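PDB 4G9E: Alpha/beta hydrolase fold protein from Ochrobactrum, which hydrolyses N-acyl homoserine lactones, the quorum-sensing signals of many bacteria, and is captured here with the ring-opened product N-butanoyl homoserine. Local coordinates for residues E45-I48 with G49-W52; L235-G238 with K239-I243. All blocks are in the same frame, centred on the assembly; numbering follows the deposited sequence. Where two conformers were deposited one is given.

Interaction 1 of 2, residues E45-I48 with G49-W52; sequences EGEI and GKKW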
ATOM      1  N   GLU A  45     -16.601  -0.901  -1.570  1.00 12.45           N
ATOM      2  CA  GLU A  45     -18.044  -0.732  -1.698  1.00 14.68           C
ATOM      3  C   GLU A  45     -18.514  -0.504  -3.133  1.00 14.95           C
ATOM      4  O   GLU A  45     -19.713  -0.525  -3.408  1.00 18.63           O
ATOM      5  CB  GLU A  45     -18.503   0.442  -0.834  1.00 17.55           C
ATOM      6  CG  GLU A  45     -18.173   0.294   0.638  1.00 21.07           C
ATOM      7  CD  GLU A  45     -18.524   1.537   1.434  1.00 25.36           C
ATOM      8  OE1 GLU A  45     -19.139   2.459   0.855  1.00 27.78           O
ATOM      9  OE2 GLU A  45     -18.179   1.589   2.634  1.00 26.56           O
ATOM     10  N   GLY A  46     -17.572  -0.275  -4.040  1.00 12.62           N
ATOM     11  CA  GLY A  46     -17.896   0.015  -5.425  1.00 12.80           C
ATOM     12  C   GLY A  46     -17.758  -1.169  -6.357  1.00 12.72           C
ATOM     13  O   GLY A  46     -17.774  -2.324  -5.928  1.00 13.30           O
ATOM     14  N   GLU A  47     -17.597  -0.856  -7.633  1.00 13.58           N
ATOM     15  CA  GLU A  47     -17.612  -1.882  -8.671  1.00 14.94           C
ATOM     16  C   GLU A  47     -16.469  -2.920  -8.479  1.00 12.74           C
ATOM     17  O   GLU A  47     -16.633  -4.087  -8.780  1.00 13.55           O
ATOM     18  CB  GLU A  47     -17.529  -1.230 -10.058  1.00 20.00           C
ATOM     19  CG  GLU A  47     -18.882  -0.687 -10.463  1.00 20.00           C
ATOM     20  CD  GLU A  47     -20.050  -1.641 -10.157  1.00 20.00           C
ATOM     21  OE1 GLU A  47     -20.857  -1.276  -9.270  1.00 20.00           O
ATOM     22  OE2 GLU A  47     -20.254  -2.724 -10.815  1.00 20.00           O
ATOM     23  N   ILE A  48     -15.325  -2.445  -7.980  1.00 11.52           N
ATOM     24  CA  ILE A  48     -14.206  -3.352  -7.778  1.00 10.73           C
ATOM     25  C   ILE A  48     -14.585  -4.441  -6.765  1.00  9.78           C
ATOM     26  O   ILE A  48     -14.437  -5.637  -7.033  1.00 10.37           O
ATOM     27  CB  ILE A  48     -12.925  -2.606  -7.322  1.00 10.61           C
ATOM     28  CG1 ILE A  48     -12.480  -1.568  -8.360  1.00 11.57           C
ATOM     29  CG2 ILE A  48     -11.804  -3.603  -7.044  1.00 10.77           C
ATOM     30  CD1 ILE A  48     -12.073  -2.156  -9.695  1.00 12.46           C
ATOM     31  N   GLY A  49     -15.076  -4.013  -5.604  1.00  9.93           N
ATOM     32  CA  GLY A  49     -15.454  -4.922  -4.537  1.00  9.86           C
ATOM     33  C   GLY A  49     -16.688  -5.754  -4.813  1.00  9.84           C
ATOM     34  O   GLY A  49     -16.870  -6.822  -4.218  1.00 10.19           O
ATOM     35  N   LYS A  50     -17.558  -5.260  -5.685  1.00 11.06           N
ATOM     36  CA  LYS A  50     -18.717  -6.056  -6.079  1.00 11.73           C
ATOM     37  C   LYS A  50     -18.337  -7.252  -6.938  1.00 11.24           C
ATOM     38  O   LYS A  50     -18.962  -8.258  -6.842  1.00 12.79           O
ATOM     39  CB  LYS A  50     -19.789  -5.184  -6.792  1.00 20.00           C
ATOM     40  CG  LYS A  50     -20.383  -4.108  -5.858  1.00 20.00           C
ATOM     41  CD  LYS A  50     -21.200  -3.050  -6.632  1.00 20.00           C
ATOM     42  CE  LYS A  50     -21.724  -1.850  -5.840  1.00 20.00           C
ATOM     43  NZ  LYS A  50     -22.985  -1.372  -6.448  1.00 20.00           N
ATOM     44  N   LYS A  51     -17.280  -7.118  -7.725  0.52  9.99           N
ATOM     45  CA  LYS A  51     -16.859  -8.223  -8.575  0.52  9.19           C
ATOM     46  C   LYS A  51     -15.817  -9.111  -7.911  0.52  8.80           C
ATOM     47  O   LYS A  51     -15.948 -10.340  -7.888  0.52  9.42           O
ATOM     48  CB  LYS A  51     -16.288  -7.714  -9.891  0.52  9.45           C
ATOM     49  CG  LYS A  51     -15.782  -8.849 -10.750  0.52  9.51           C
ATOM     50  CD  LYS A  51     -15.556  -8.422 -12.168  0.52  9.84           C
ATOM     51  CE  LYS A  51     -15.072  -9.592 -12.987  0.52 10.73           C
ATOM     52  NZ  LYS A  51     -15.165  -9.298 -14.437  0.52 12.01           N
ATOM     53  N   TRP A  52     -14.777  -8.474  -7.385  1.00  9.30           N
ATOM     54  CA  TRP A  52     -13.619  -9.182  -6.875  1.00  8.67           C
ATOM     55  C   TRP A  52     -13.647  -9.200  -5.363  1.00  8.38           C
ATOM     56  O   TRP A  52     -14.268  -8.344  -4.735  1.00  9.42           O
ATOM     57  CB  TRP A  52     -12.348  -8.516  -7.410  1.00  9.31           C
ATOM     58  CG  TRP A  52     -12.126  -8.769  -8.889  1.00  9.25           C
ATOM     59  CD1 TRP A  52     -11.778  -9.961  -9.463  1.00  9.51           C
ATOM     60  CD2 TRP A  52     -12.225  -7.817  -9.967  1.00  9.70           C
ATOM     61  NE1 TRP A  52     -11.672  -9.815 -10.825  1.00  9.88           N
ATOM     62  CE2 TRP A  52     -11.921  -8.507 -11.155  1.00  9.66           C
ATOM     63  CE3 TRP A  52     -12.527  -6.447 -10.039  1.00 10.54           C
ATOM     64  CZ2 TRP A  52     -11.902  -7.879 -12.396  1.00  9.73           C
ATOM     65  CZ3 TRP A  52     -12.517  -5.829 -11.279  1.00 10.77           C
ATOM     66  CH2 TRP A  52     -12.217  -6.547 -12.441  1.00 10.29           C
TER
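Glu47 and Lys50 cross on the outer surface of the short helix 47-51 of this alpha/beta-hydrolase fold, one turn that leads directly into strand 52-57. The salt bridge between them is long, 3.5 Å from Glu47 OE1 to Lys50 NZ. The Glu47 chain bends at chi2 (-43°), while the Lys50 chain, extended beyond CG, runs back toward the start of the helix. Its methylenes therefore lie along the first turn, with Lys50 CG 3.2 Å from Gly46 O and Lys50 CE 3.4 Å from Glu45 O. On the buried side Ile48 and Trp52 cross obliquely, CD1 of Ile48 lying 4.0 Å from Trp52 CZ3 at the indole rim, and both side chains pack on helix 255-270, where Ala263 touches each of them. In the conformer given, Lys51 CD lies over one face of the Trp52 ring, offset toward its rim. The backbone bonds are those of a helical turn: Lys50 N donates to the carbonyl of the N-cap residue Gly46 (3.0 Å to O), and Lys51 N makes a longer bond to Glu47 O. As Trp52 leaves helical geometry, its N-H still reaches back to Ile48 O at 2.9 Å, with an N-H...O angle of 166°. The same carbonyl oxygen sits at the edge of the indole, near its plane, 3.7 Å from Trp52 CE3.

Interaction 2 of 2, residues L235-G238 with K239-I243; sequences LWEG and KTHVI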
ATOM      1  N   LEU A 235       6.925  -4.602 -16.442  1.00  9.92           N
ATOM      2  CA  LEU A 235       6.102  -3.427 -16.195  1.00  9.38           C
ATOM      3  C   LEU A 235       4.795  -3.530 -16.975  1.00  9.32           C
ATOM      4  O   LEU A 235       4.790  -3.612 -18.208  1.00 10.35           O
ATOM      5  CB  LEU A 235       6.852  -2.163 -16.602  1.00 10.40           C
ATOM      6  CG  LEU A 235       6.146  -0.833 -16.361  1.00 10.44           C
ATOM      7  CD1 LEU A 235       5.786  -0.662 -14.893  1.00 10.66           C
ATOM      8  CD2 LEU A 235       7.019   0.313 -16.850  1.00 11.97           C
ATOM      9  N   TRP A 236       3.684  -3.533 -16.250  1.00  9.06           N
ATOM     10  CA  TRP A 236       2.370  -3.704 -16.862  1.00  8.76           C
ATOM     11  C   TRP A 236       2.071  -2.590 -17.856  1.00  9.02           C
ATOM     12  O   TRP A 236       2.138  -1.404 -17.518  1.00  9.50           O
ATOM     13  CB  TRP A 236       1.314  -3.752 -15.768  1.00  8.77           C
ATOM     14  CG  TRP A 236      -0.091  -3.882 -16.256  1.00  8.38           C
ATOM     15  CD1 TRP A 236      -0.665  -4.968 -16.857  1.00  9.31           C
ATOM     16  CD2 TRP A 236      -1.120  -2.892 -16.149  1.00  8.43           C
ATOM     17  NE1 TRP A 236      -1.989  -4.704 -17.139  1.00  8.86           N
ATOM     18  CE2 TRP A 236      -2.291  -3.437 -16.711  1.00  7.71           C
ATOM     19  CE3 TRP A 236      -1.161  -1.593 -15.635  1.00  9.18           C
ATOM     20  CZ2 TRP A 236      -3.491  -2.730 -16.765  1.00  8.84           C
ATOM     21  CZ3 TRP A 236      -2.348  -0.896 -15.690  1.00 10.05           C
ATOM     22  CH2 TRP A 236      -3.496  -1.466 -16.251  1.00  9.46           C
ATOM     23  N   GLU A 237       1.748  -2.996 -19.081  1.00  9.80           N
ATOM     24  CA  GLU A 237       1.470  -2.084 -20.197  1.00 10.27           C
ATOM     25  C   GLU A 237       2.680  -1.237 -20.608  1.00 11.61           C
ATOM     26  O   GLU A 237       2.558  -0.291 -21.382  1.00 13.31           O
ATOM     27  CB  GLU A 237       0.203  -1.249 -19.955  1.00 11.25           C
ATOM     28  CG  GLU A 237      -1.046  -2.117 -19.933  1.00 11.56           C
ATOM     29  CD  GLU A 237      -2.348  -1.339 -19.879  1.00 11.97           C
ATOM     30  OE1 GLU A 237      -2.328  -0.124 -19.579  1.00 13.33           O
ATOM     31  OE2 GLU A 237      -3.401  -1.964 -20.135  1.00 11.96           O
ATOM     32  N   GLY A 238       3.852  -1.607 -20.099  1.00 11.08           N
ATOM     33  CA  GLY A 238       5.111  -1.073 -20.584  1.00 12.53           C
ATOM     34  C   GLY A 238       5.419   0.358 -20.207  1.00 13.91           C
ATOM     35  O   GLY A 238       6.347   0.956 -20.743  1.00 15.47           O
ATOM     36  N   LYS A 239       4.625   0.923 -19.330  1.00 13.04           N
ATOM     37  CA  LYS A 239       4.868   2.285 -18.878  1.00 13.80           C
ATOM     38  C   LYS A 239       4.306   2.510 -17.479  1.00 12.04           C
ATOM     39  O   LYS A 239       3.509   1.742 -17.021  1.00 12.36           O
ATOM     40  CB  LYS A 239       4.294   3.321 -19.858  1.00 20.00           C
ATOM     41  CG  LYS A 239       2.801   3.329 -19.843  1.00 20.00           C
ATOM     42  CD  LYS A 239       2.286   4.346 -20.894  1.00 20.00           C
ATOM     43  CE  LYS A 239       2.739   5.778 -20.536  1.00 20.00           C
ATOM     44  NZ  LYS A 239       3.352   6.702 -21.595  1.00 20.00           N
ATOM     45  N   THR A 240       4.777   3.580 -16.826  1.00 11.41           N
ATOM     46  CA  THR A 240       4.150   4.039 -15.602  1.00 11.38           C
ATOM     47  C   THR A 240       2.977   4.941 -15.993  1.00 12.39           C
ATOM     48  O   THR A 240       3.045   5.658 -16.990  1.00 17.54           O
ATOM     49  CB  THR A 240       5.159   4.733 -14.655  1.00 12.00           C
ATOM     50  OG1 THR A 240       5.684   5.914 -15.270  1.00 14.12           O
ATOM     51  CG2 THR A 240       6.308   3.789 -14.336  1.00 11.74           C
ATOM     52  N   HIS A 241       1.897   4.864 -15.224  1.00  9.49           N
ATOM     53  CA  HIS A 241       0.645   5.549 -15.536  0.51 10.23           C
ATOM     54  C   HIS A 241       0.444   6.747 -14.622  1.00  9.03           C
ATOM     55  O   HIS A 241       0.774   6.685 -13.430  1.00  9.65           O
ATOM     56  CB  HIS A 241      -0.538   4.594 -15.361  0.51 11.49           C
ATOM     57  CG  HIS A 241      -0.613   3.515 -16.395  0.51 12.92           C
ATOM     58  ND1 HIS A 241      -0.812   3.776 -17.733  0.51 13.39           N
ATOM     59  CD2 HIS A 241      -0.546   2.167 -16.283  0.51 13.70           C
ATOM     60  CE1 HIS A 241      -0.848   2.639 -18.403  0.51 14.21           C
ATOM     61  NE2 HIS A 241      -0.691   1.647 -17.546  0.51 14.62           N
ATOM     62  N   VAL A 242      -0.112   7.822 -15.173  1.00 10.04           N
ATOM     63  CA  VAL A 242      -0.315   9.049 -14.430  1.00  9.77           C
ATOM     64  C   VAL A 242      -1.744   9.542 -14.637  1.00 11.04           C
ATOM     65  O   VAL A 242      -2.225   9.639 -15.768  1.00 13.23           O
ATOM     66  CB  VAL A 242       0.705  10.126 -14.871  1.00 11.62           C
ATOM     67  CG1 VAL A 242       0.439  11.444 -14.173  1.00 12.54           C
ATOM     68  CG2 VAL A 242       2.130   9.646 -14.597  1.00 13.42           C
ATOM     69  N   ILE A 243      -2.417   9.837 -13.530  1.00 10.58           N
ATOM     70  CA  ILE A 243      -3.792  10.318 -13.536  1.00 11.51           C
ATOM     71  C   ILE A 243      -3.835  11.812 -13.231  1.00 12.32           C
ATOM     72  O   ILE A 243      -3.349  12.256 -12.198  1.00 12.60           O
ATOM     73  CB  ILE A 243      -4.627   9.552 -12.494  1.00 11.51           C
ATOM     74  CG1 ILE A 243      -4.701   8.065 -12.862  1.00 12.54           C
ATOM     75  CG2 ILE A 243      -6.013  10.174 -12.354  1.00 13.44           C
ATOM     76  CD1 ILE A 243      -5.287   7.186 -11.774  1.00 13.59           C
TER
HETATM   77  O   HOH W   1       2.289   0.075 -15.114  1.00 11.32           O
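In the conformer given, the His241 imidazole meets the Trp236 indole obliquely, their planes 67° apart and the centroid of the indole six-membered ring 5.3 Å from that of the imidazole. Trp236 CZ3 lies 3.6 Å from both NE2 and CD2 of His241. On one face of the indole lies Glu237 CG, over the ring centre; over one face of the imidazole, offset toward the rim, is Lys239 O. Glu237 brings its carboxylate to the same end of the histidine, OE1 standing 3.2 Å from His241 NE2 with the carboxylate and ring planes 76° apart, while its OE2 forms a salt bridge with Arg264. Leu235 packs differently: with CG anti to the backbone N (chi1 -178°), it sends CD2 to 3.5 Å from Lys239 N, against backbone. Between these side chains residues 235-238 form a type II beta turn, in which Gly238 N donates to Leu235 O (2.9 Å) and Glu237 has positive phi. Across the turn, a water donates to Trp236 O and Lys239 O, 2.8 Å from each, and so bridges two acceptors. The turn feeds strand 241-243, the last of the alpha/beta-hydrolase sheet, which pairs with strand 211-216. Helix 255-270 covers the aromatic pair: Tyr261 meets His241, Phe265 lies edge-to-face with Trp236, and Asp268 accepts a hydrogen bond from Trp236 NE1.

How the interactions relate
Both contacts are local, partly buried entries into strands of the same sheet: interaction 1 ends at Trp52, where strand 52-57 begins, and interaction 2 leads into the edge strand 241-243. Their centres are 23 Å apart and their nearest atoms about 10 Å, so they do not touch; what they share is helix 255-270. Interaction 1 reaches it through aliphatic and indole packing on Ala263, whereas interaction 2 adds rings, a salt bridge and an indole N-H bond along Tyr261, Arg264, Phe265 and Asp268. Successive helical hydrogen bonds organise 46-52, while 235-243 relies on a beta turn and a bridging water. Ile48, Trp52, Trp236 and His241 are buried; Glu47, Lys50, Glu237 and Lys239 are exposed.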